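Local coordinates for protein sensory box/response regulator (Mycobacterium smegmatis, PDB 5YRP) that is an EAL-domain protein of the sensory and response-regulator kind, with a beta/alpha barrel that holds a magnesium ion, at residues 6-10 and 59-64; 114-120 and 142-148; 128-134 and 158-164. All coordinates share one frame; numbering follows the deposited sequence.

In the fold
The three contacts lie at different depths of one barrel-like EAL domain. Contact 2 is the core: two parallel strands, laced by backbone hydrogen bonds, with two magnesium ligands near their ends. Contacts 1 and 3 are partly buried; contact 1 sets a helix on a strand, contact 3 a helix on a loop, both mainly through apolar side chains. Contact 1 joins helix 52-73 to the first strand, 7-15, and meets contact 2 where L61 packs on L116. Contact 3 holds helix 130-140, which links the two strands of contact 2; L134 and V164 reach V144. It is more polar around E128, R131 and S161, whereas contact 1 is almost wholly apolar, with W59 beside L8.

Contact 1: residues 6-10 and 59-64; sequences LVLHY and WVLRTA
L8 lays its isobutyl group against helix 52-73, overlapping T63 and A64 with one methyl and V60 with the other. A chi1 of -83° keeps CG on the side of the backbone N, and from there the branch reaches across to the helix. CD1 comes 3.7 Å from T63 CG2 and 3.9 Å from A64 CB, while CD2 meets V60 CG1 at 3.9 Å. L8 CG also lies obliquely by the six-membered ring of W59, 4.1 Å from CZ3. T63 OG1 lies over one face of the W59 ring and donates to W59 O at 2.8 Å from above the carbonyl plane; the same oxygen takes T63 N, a double grip one helical turn along. L6 CD1 is modelled over the other face, too close for the detail to be relied on. At the far end Y10 brings OH to 3.6 Å from A64 CA, and its ring stacks edge-to-face with W71. The helix crosses the strand at -69°, with the axes 9.7 Å apart. Strand 21-29 pairs antiparallel with strand 7-15 and offers V28 to both L8 and V60. A64 rests on strand 81-86, and a salt bridge from R62 to E106 ties in helix 96-106.

Contact 2: residues 114-120 and 142-148; sequences VCLEITE and VQVAIDD. With MG (magnesium ion), chain C.
E117 and D147 send their carboxylates from neighbouring parallel strands to one magnesium ion. E117 has CG anti to its carbonyl carbon (chi1 -65°) and an extended chain beyond, which carries OE2 to 2.3 Å from the magnesium. D147 lies two residues beyond A145, the bridge partner of E117, and is shorter; its OD1 also binds the magnesium at 2.3 Å, with OD2 at 2.7 Å. The two carboxylate planes stand 88° apart, and the shared cation probably offsets the repulsion between them. E25 and N85 complete the site, and K168 forms a salt bridge with E117 OE1. A145 and C115 line the same face, C115 SG touching A145 CB at 3.7 Å. On the other face L116 crosses V142, CG to CG1 3.6 Å, and I118 sets CD1 3.5 Å from V144 CG1; L134 and L137 of helix 130-140 cover these residues. Beyond the strand E120 stretches out, its carboxylate held by the backbone N-H groups of G150 and V155. Five backbone hydrogen bonds, such as I118 N to A145 O at 2.8 Å, fix the register. The result is the beta-alpha-beta unit of an EAL barrel, with its metal site near the carboxyl ends of the strands.

Contact 3: residues 128-134 and 158-164; sequences ETTRTTL and LLKSLPV
R131 leaves the helix with CG beside its own backbone N (chi1 -65°) and runs straight out to NE, which takes its guanidinium past L162 to S161 and L158. In S161, OG sits between the backbone N and the carbonyl carbon (chi1 54°), turned back to donate to L158 O at 2.9 Å; that oxygen also takes L162 N. The hydroxyl lies over one face of the guanidinium, too poorly angled for a hydrogen bond with NH2, while L158 CD2 sits at the edge, 3.7 Å from R131 NH2. E128 bends at chi2 and brings its carboxylate to L158 CD1. E128 OE1 is 3.8 Å from R131 NE, a long salt bridge of charges alone. Helix 130-140, which carries R131, is the connecting helix of a beta-alpha-beta unit in the EAL barrel, and segment 158-164 leads toward the next strand, 166-169. One helical turn on from R131, L134 points its CD1 into this segment. L134 CD1 touches L162 CD2 at 3.7 Å, the side chains crossing at about a right angle, and V164 CG1 at 3.7 Å, with P163 CD at 4.0 Å. K160, in the same segment, forms a salt bridge with D183 of the second subunit.

Contact 1: residues 6-10 and 59-64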
loop_
_atom_site.group_PDB
_atom_site.type_symbol
_atom_site.label_atom_id
_atom_site.label_comp_id
_atom_site.label_asym_id
_atom_site.label_seq_id
_atom_site.Cartn_x
_atom_site.Cartn_y
_atom_site.Cartn_z
ATOM N N LEU A 6 -27.062 18.317 -12.699
ATOM C CA LEU A 6 -26.544 17.611 -11.511
ATOM C C LEU A 6 -26.751 18.414 -10.227
ATOM O O LEU A 6 -27.032 19.612 -10.262
ATOM C CB LEU A 6 -25.057 17.247 -11.681
ATOM C CG LEU A 6 -24.032 18.327 -12.070
ATOM C CD1 LEU A 6 -23.754 19.317 -10.951
ATOM C CD2 LEU A 6 -22.726 17.666 -12.486
ATOM N N VAL A 7 -26.594 17.736 -9.096
ATOM C CA VAL A 7 -26.791 18.345 -7.783
ATOM C C VAL A 7 -25.858 17.693 -6.769
ATOM O O VAL A 7 -25.498 16.525 -6.912
ATOM C CB VAL A 7 -28.261 18.217 -7.321
ATOM C CG1 VAL A 7 -28.672 16.755 -7.174
ATOM C CG2 VAL A 7 -28.502 18.988 -6.027
ATOM N N LEU A 8 -25.466 18.453 -5.752
ATOM C CA LEU A 8 -24.564 17.933 -4.733
ATOM C C LEU A 8 -25.269 17.019 -3.742
ATOM O O LEU A 8 -26.475 17.108 -3.517
ATOM C CB LEU A 8 -23.832 19.056 -3.994
ATOM C CG LEU A 8 -22.581 19.619 -4.681
ATOM C CD1 LEU A 8 -22.014 20.762 -3.853
ATOM C CD2 LEU A 8 -21.503 18.569 -4.909
ATOM N N HIS A 9 -24.454 16.167 -3.137
ATOM C CA HIS A 9 -24.883 15.026 -2.342
ATOM C C HIS A 9 -23.933 14.998 -1.167
ATOM O O HIS A 9 -22.725 15.134 -1.354
ATOM C CB HIS A 9 -24.713 13.758 -3.185
ATOM C CG HIS A 9 -25.629 12.635 -2.814
ATOM N ND1 HIS A 9 -25.407 11.338 -3.225
ATOM C CD2 HIS A 9 -26.771 12.611 -2.086
ATOM C CE1 HIS A 9 -26.377 10.564 -2.773
ATOM N NE2 HIS A 9 -27.214 11.310 -2.073
ATOM N N TYR A 10 -24.445 14.841 0.043
ATOM C CA TYR A 10 -23.580 14.933 1.215
ATOM C C TYR A 10 -23.621 13.689 2.080
ATOM O O TYR A 10 -24.653 13.350 2.650
ATOM C CB TYR A 10 -23.938 16.157 2.034
ATOM C CG TYR A 10 -23.696 17.446 1.310
ATOM C CD1 TYR A 10 -22.458 18.078 1.381
ATOM C CD2 TYR A 10 -24.700 18.039 0.552
ATOM C CE1 TYR A 10 -22.224 19.266 0.717
ATOM C CE2 TYR A 10 -24.477 19.230 -0.115
ATOM C CZ TYR A 10 -23.236 19.840 -0.030
ATOM O OH TYR A 10 -23.006 21.027 -0.691
ATOM N N TRP A 59 -16.175 23.112 -9.891
ATOM C CA TRP A 59 -17.565 23.501 -9.653
ATOM C C TRP A 59 -18.033 23.014 -8.284
ATOM O O TRP A 59 -18.615 23.776 -7.512
ATOM C CB TRP A 59 -18.482 22.940 -10.745
ATOM C CG TRP A 59 -19.942 23.196 -10.496
ATOM C CD1 TRP A 59 -20.662 24.288 -10.886
ATOM C CD2 TRP A 59 -20.856 22.345 -9.793
ATOM N NE1 TRP A 59 -21.965 24.170 -10.471
ATOM C CE2 TRP A 59 -22.112 22.985 -9.800
ATOM C CE3 TRP A 59 -20.733 21.104 -9.159
ATOM C CZ2 TRP A 59 -23.239 22.426 -9.198
ATOM C CZ3 TRP A 59 -21.853 20.547 -8.560
ATOM C CH2 TRP A 59 -23.091 21.211 -8.582
ATOM N N VAL A 60 -17.785 21.738 -8.004
ATOM C CA VAL A 60 -18.145 21.123 -6.720
ATOM C C VAL A 60 -17.570 21.923 -5.559
ATOM O O VAL A 60 -18.292 22.301 -4.638
ATOM C CB VAL A 60 -17.643 19.666 -6.632
ATOM C CG1 VAL A 60 -17.672 19.150 -5.199
ATOM C CG2 VAL A 60 -18.471 18.763 -7.535
ATOM N N LEU A 61 -16.269 22.179 -5.623
ATOM C CA LEU A 61 -15.567 22.929 -4.583
ATOM C C LEU A 61 -16.282 24.237 -4.256
ATOM O O LEU A 61 -16.517 24.552 -3.091
ATOM C CB LEU A 61 -14.128 23.206 -5.019
ATOM C CG LEU A 61 -13.232 24.033 -4.092
ATOM C CD1 LEU A 61 -13.266 23.546 -2.654
ATOM C CD2 LEU A 61 -11.802 24.007 -4.607
ATOM N N ARG A 62 -16.636 24.980 -5.299
ATOM C CA ARG A 62 -17.331 26.261 -5.154
ATOM C C ARG A 62 -18.762 26.081 -4.620
ATOM O O ARG A 62 -19.195 26.800 -3.712
ATOM C CB ARG A 62 -17.355 26.997 -6.500
ATOM C CG ARG A 62 -17.780 28.457 -6.417
ATOM C CD ARG A 62 -17.793 29.117 -7.787
ATOM N NE ARG A 62 -18.065 30.552 -7.710
ATOM C CZ ARG A 62 -17.187 31.480 -7.330
ATOM N NH1 ARG A 62 -15.949 31.147 -6.966
ATOM N NH2 ARG A 62 -17.551 32.757 -7.311
ATOM N N THR A 63 -19.484 25.119 -5.183
ATOM C CA THR A 63 -20.870 24.863 -4.796
ATOM C C THR A 63 -20.964 24.286 -3.379
ATOM O O THR A 63 -21.862 24.641 -2.611
ATOM C CB THR A 63 -21.554 23.901 -5.787
ATOM O OG1 THR A 63 -21.292 24.331 -7.127
ATOM C CG2 THR A 63 -23.059 23.863 -5.564
ATOM N N ALA A 64 -20.037 23.395 -3.044
ATOM C CA ALA A 64 -19.995 22.779 -1.715
ATOM C C ALA A 64 -19.721 23.833 -0.656
ATOM O O ALA A 64 -20.427 23.911 0.345
ATOM C CB ALA A 64 -18.934 21.692 -1.663
#

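Contact 2: residues 114-120 and 142-148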
loop_
_atom_site.group_PDB
_atom_site.type_symbol
_atom_site.label_atom_id
_atom_site.label_comp_id
_atom_site.label_asym_id
_atom_site.label_seq_id
_atom_site.Cartn_x
_atom_site.Cartn_y
_atom_site.Cartn_z
ATOM N N VAL A 114 -12.233 23.283 5.905
ATOM C CA VAL A 114 -12.271 22.503 4.662
ATOM C C VAL A 114 -11.118 21.500 4.629
ATOM O O VAL A 114 -9.989 21.824 4.990
ATOM C CB VAL A 114 -12.225 23.420 3.420
ATOM C CG1 VAL A 114 -12.187 22.613 2.129
ATOM C CG2 VAL A 114 -13.429 24.348 3.411
ATOM N N CYS A 115 -11.427 20.279 4.199
ATOM C CA CYS A 115 -10.432 19.220 4.045
ATOM C C CYS A 115 -10.506 18.606 2.646
ATOM O O CYS A 115 -11.500 17.975 2.293
ATOM C CB CYS A 115 -10.658 18.133 5.088
ATOM S SG CYS A 115 -9.494 16.761 4.964
ATOM N N LEU A 116 -9.447 18.780 1.860
ATOM C CA LEU A 116 -9.427 18.305 0.477
ATOM C C LEU A 116 -8.920 16.869 0.385
ATOM O O LEU A 116 -7.741 16.613 0.612
ATOM C CB LEU A 116 -8.550 19.216 -0.382
ATOM C CG LEU A 116 -8.952 20.696 -0.450
ATOM C CD1 LEU A 116 -7.882 21.502 -1.168
ATOM C CD2 LEU A 116 -10.300 20.894 -1.125
ATOM N N GLU A 117 -9.816 15.940 0.052
ATOM C CA GLU A 117 -9.445 14.534 -0.142
ATOM C C GLU A 117 -8.693 14.345 -1.448
ATOM O O GLU A 117 -9.135 14.813 -2.497
ATOM C CB GLU A 117 -10.678 13.635 -0.172
ATOM C CG GLU A 117 -11.457 13.581 1.129
ATOM C CD GLU A 117 -12.613 12.600 1.085
ATOM O OE1 GLU A 117 -13.608 12.835 1.797
ATOM O OE2 GLU A 117 -12.537 11.593 0.351
ATOM N N ILE A 118 -7.564 13.649 -1.377
ATOM C CA ILE A 118 -6.781 13.317 -2.561
ATOM C C ILE A 118 -6.605 11.807 -2.611
ATOM O O ILE A 118 -6.273 11.180 -1.606
ATOM C CB ILE A 118 -5.388 13.982 -2.554
ATOM C CG1 ILE A 118 -5.487 15.454 -2.149
ATOM C CG2 ILE A 118 -4.743 13.865 -3.931
ATOM C CD1 ILE A 118 -4.149 16.106 -1.868
ATOM N N THR A 119 -6.842 11.225 -3.784
ATOM C CA THR A 119 -6.639 9.792 -3.977
ATOM C C THR A 119 -5.164 9.447 -3.809
ATOM O O THR A 119 -4.288 10.244 -4.147
ATOM C CB THR A 119 -7.157 9.293 -5.345
ATOM O OG1 THR A 119 -7.019 7.870 -5.412
ATOM C CG2 THR A 119 -6.399 9.931 -6.514
ATOM N N GLU A 120 -4.905 8.257 -3.276
ATOM C CA GLU A 120 -3.546 7.833 -2.951
ATOM C C GLU A 120 -2.645 7.775 -4.191
ATOM O O GLU A 120 -1.457 8.076 -4.112
ATOM C CB GLU A 120 -3.569 6.477 -2.238
ATOM C CG GLU A 120 -2.216 6.067 -1.680
ATOM C CD GLU A 120 -2.227 4.734 -0.967
ATOM O OE1 GLU A 120 -3.178 3.939 -1.162
ATOM O OE2 GLU A 120 -1.263 4.476 -0.216
ATOM N N VAL A 142 -6.383 24.866 5.047
ATOM C CA VAL A 142 -7.088 23.800 4.348
ATOM C C VAL A 142 -6.440 22.470 4.705
ATOM O O VAL A 142 -5.247 22.272 4.478
ATOM C CB VAL A 142 -7.027 23.993 2.820
ATOM C CG1 VAL A 142 -7.857 22.937 2.105
ATOM C CG2 VAL A 142 -7.510 25.382 2.437
ATOM N N GLN A 143 -7.233 21.561 5.258
ATOM C CA GLN A 143 -6.749 20.235 5.623
ATOM C C GLN A 143 -6.663 19.359 4.382
ATOM O O GLN A 143 -7.240 19.679 3.344
ATOM C CB GLN A 143 -7.686 19.582 6.639
ATOM C CG GLN A 143 -7.939 20.409 7.892
ATOM C CD GLN A 143 -6.747 20.428 8.823
ATOM O OE1 GLN A 143 -6.044 21.436 8.931
ATOM N NE2 GLN A 143 -6.505 19.305 9.499
ATOM N N VAL A 144 -5.932 18.257 4.491
ATOM C CA VAL A 144 -5.815 17.305 3.387
ATOM C C VAL A 144 -5.933 15.872 3.885
ATOM O O VAL A 144 -5.280 15.488 4.850
ATOM C CB VAL A 144 -4.496 17.479 2.620
ATOM C CG1 VAL A 144 -4.337 16.392 1.565
ATOM C CG2 VAL A 144 -4.461 18.845 1.961
ATOM N N ALA A 145 -6.764 15.096 3.191
ATOM C CA ALA A 145 -7.003 13.688 3.502
ATOM C C ALA A 145 -6.515 12.774 2.382
ATOM O O ALA A 145 -6.521 13.151 1.212
ATOM C CB ALA A 145 -8.483 13.457 3.736
ATOM N N ILE A 146 -6.100 11.570 2.760
ATOM C CA ILE A 146 -5.738 10.527 1.807
ATOM C C ILE A 146 -6.837 9.462 1.752
ATOM O O ILE A 146 -6.984 8.612 2.634
ATOM C CB ILE A 146 -4.376 9.893 2.138
ATOM C CG1 ILE A 146 -3.254 10.932 1.985
ATOM C CG2 ILE A 146 -4.104 8.680 1.253
ATOM C CD1 ILE A 146 -3.028 11.448 0.574
ATOM N N ASP A 147 -7.586 9.560 0.665
ATOM C CA ASP A 147 -8.735 8.747 0.307
ATOM C C ASP A 147 -8.302 7.400 -0.222
ATOM O O ASP A 147 -7.223 7.295 -0.812
ATOM C CB ASP A 147 -9.402 9.470 -0.870
ATOM C CG ASP A 147 -10.898 9.400 -0.857
ATOM O OD1 ASP A 147 -11.494 9.982 -1.789
ATOM O OD2 ASP A 147 -11.491 8.787 0.057
ATOM N N ASP A 148 -9.149 6.385 -0.067
ATOM C CA ASP A 148 -8.901 5.095 -0.711
ATOM C C ASP A 148 -7.445 4.674 -0.520
ATOM O O ASP A 148 -6.695 4.488 -1.486
ATOM C CB ASP A 148 -9.226 5.186 -2.212
ATOM C CG ASP A 148 -10.716 5.274 -2.490
ATOM O OD1 ASP A 148 -11.531 5.009 -1.578
ATOM O OD2 ASP A 148 -11.076 5.608 -3.638
HETATM MG MG MG C . -13.633 10.079 -0.930
#

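Contact 3: residues 128-134 and 158-164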
loop_
_atom_site.group_PDB
_atom_site.type_symbol
_atom_site.label_atom_id
_atom_site.label_comp_id
_atom_site.label_asym_id
_atom_site.label_seq_id
_atom_site.Cartn_x
_atom_site.Cartn_y
_atom_site.Cartn_z
ATOM N N GLU A 128 6.471 15.384 -7.096
ATOM C CA GLU A 128 6.595 15.618 -5.649
ATOM C C GLU A 128 6.418 17.063 -5.188
ATOM O O GLU A 128 6.483 17.343 -3.991
ATOM C CB GLU A 128 7.958 15.124 -5.168
ATOM C CG GLU A 128 8.154 13.631 -5.335
ATOM C CD GLU A 128 7.030 12.830 -4.709
ATOM O OE1 GLU A 128 6.491 13.271 -3.672
ATOM O OE2 GLU A 128 6.682 11.766 -5.257
ATOM N N THR A 129 6.194 17.972 -6.133
ATOM C CA THR A 129 5.809 19.352 -5.822
ATOM C C THR A 129 4.465 19.364 -5.105
ATOM O O THR A 129 4.025 20.397 -4.607
ATOM C CB THR A 129 5.643 20.225 -7.083
ATOM O OG1 THR A 129 4.465 19.829 -7.801
ATOM C CG2 THR A 129 6.870 20.145 -7.992
ATOM N N THR A 130 3.803 18.212 -5.098
ATOM C CA THR A 130 2.615 17.996 -4.292
ATOM C C THR A 130 2.857 18.464 -2.861
ATOM O O THR A 130 1.986 19.070 -2.239
ATOM C CB THR A 130 2.241 16.504 -4.271
ATOM O OG1 THR A 130 2.130 16.018 -5.613
ATOM C CG2 THR A 130 0.925 16.284 -3.552
ATOM N N ARG A 131 4.053 18.183 -2.352
ATOM C CA ARG A 131 4.455 18.600 -1.009
ATOM C C ARG A 131 4.281 20.101 -0.804
ATOM O O ARG A 131 3.759 20.543 0.219
ATOM C CB ARG A 131 5.911 18.215 -0.758
ATOM C CG ARG A 131 6.144 16.716 -0.741
ATOM C CD ARG A 131 7.586 16.389 -0.431
ATOM N NE ARG A 131 7.836 14.956 -0.510
ATOM C CZ ARG A 131 9.030 14.395 -0.358
ATOM N NH1 ARG A 131 10.097 15.146 -0.115
ATOM N NH2 ARG A 131 9.158 13.077 -0.450
ATOM N N THR A 132 4.724 20.873 -1.792
ATOM C CA THR A 132 4.603 22.336 -1.762
ATOM C C THR A 132 3.138 22.776 -1.819
ATOM O O THR A 132 2.749 23.748 -1.172
ATOM C CB THR A 132 5.364 23.014 -2.927
ATOM O OG1 THR A 132 4.704 22.743 -4.169
ATOM C CG2 THR A 132 6.820 22.542 -3.003
ATOM N N THR A 133 2.334 22.062 -2.602
ATOM C CA THR A 133 0.897 22.328 -2.693
ATOM C C THR A 133 0.230 22.167 -1.327
ATOM O O THR A 133 -0.517 23.043 -0.889
ATOM C CB THR A 133 0.218 21.387 -3.710
ATOM O OG1 THR A 133 0.847 21.528 -4.991
ATOM C CG2 THR A 133 -1.276 21.692 -3.836
ATOM N N LEU A 134 0.505 21.046 -0.667
ATOM C CA LEU A 134 0.011 20.810 0.690
ATOM C C LEU A 134 0.477 21.921 1.615
ATOM O O LEU A 134 -0.320 22.501 2.350
ATOM C CB LEU A 134 0.506 19.471 1.240
ATOM C CG LEU A 134 0.171 18.189 0.474
ATOM C CD1 LEU A 134 0.620 16.979 1.281
ATOM C CD2 LEU A 134 -1.311 18.090 0.158
ATOM N N LEU A 158 6.304 7.785 1.207
ATOM C CA LEU A 158 6.296 9.234 1.436
ATOM C C LEU A 158 5.340 9.737 2.521
ATOM O O LEU A 158 5.261 10.944 2.740
ATOM C CB LEU A 158 5.976 9.954 0.124
ATOM C CG LEU A 158 6.751 9.497 -1.113
ATOM C CD1 LEU A 158 6.403 10.417 -2.265
ATOM C CD2 LEU A 158 8.257 9.482 -0.894
ATOM N N LEU A 159 4.624 8.841 3.198
ATOM C CA LEU A 159 3.699 9.252 4.265
ATOM C C LEU A 159 4.406 10.062 5.342
ATOM O O LEU A 159 3.877 11.062 5.824
ATOM C CB LEU A 159 3.031 8.044 4.927
ATOM C CG LEU A 159 1.771 7.455 4.290
ATOM C CD1 LEU A 159 1.223 6.362 5.198
ATOM C CD2 LEU A 159 0.695 8.500 4.020
ATOM N N LYS A 160 5.590 9.601 5.725
ATOM C CA LYS A 160 6.430 10.304 6.695
ATOM C C LYS A 160 6.801 11.726 6.240
ATOM O O LYS A 160 6.775 12.667 7.035
ATOM C CB LYS A 160 7.701 9.494 6.981
ATOM C CG LYS A 160 8.627 9.322 5.785
ATOM C CD LYS A 160 9.872 8.529 6.137
ATOM C CE LYS A 160 10.930 8.693 5.057
ATOM N NZ LYS A 160 12.145 7.870 5.298
ATOM N N SER A 161 7.135 11.872 4.961
ATOM C CA SER A 161 7.569 13.155 4.403
ATOM C C SER A 161 6.387 14.042 4.008
ATOM O O SER A 161 6.540 15.259 3.881
ATOM C CB SER A 161 8.478 12.932 3.193
ATOM O OG SER A 161 7.864 12.092 2.233
ATOM N N LEU A 162 5.226 13.420 3.794
ATOM C CA LEU A 162 3.991 14.138 3.463
ATOM C C LEU A 162 3.250 14.640 4.690
ATOM O O LEU A 162 2.980 13.868 5.609
ATOM C CB LEU A 162 3.041 13.263 2.657
ATOM C CG LEU A 162 3.369 13.184 1.171
ATOM C CD1 LEU A 162 2.376 12.260 0.501
ATOM C CD2 LEU A 162 3.339 14.557 0.515
ATOM N N PRO A 163 2.909 15.939 4.700
ATOM C CA PRO A 163 2.131 16.585 5.762
ATOM C C PRO A 163 0.611 16.497 5.649
ATOM O O PRO A 163 -0.083 17.400 6.117
ATOM C CB PRO A 163 2.538 18.063 5.637
ATOM C CG PRO A 163 3.813 18.059 4.879
ATOM C CD PRO A 163 3.645 16.939 3.908
ATOM N N VAL A 164 0.093 15.434 5.049
ATOM C CA VAL A 164 -1.352 15.223 5.035
ATOM C C VAL A 164 -1.874 15.080 6.465
ATOM O O VAL A 164 -1.146 14.640 7.354
ATOM C CB VAL A 164 -1.755 13.995 4.200
ATOM C CG1 VAL A 164 -1.392 14.221 2.741
ATOM C CG2 VAL A 164 -1.118 12.719 4.745
#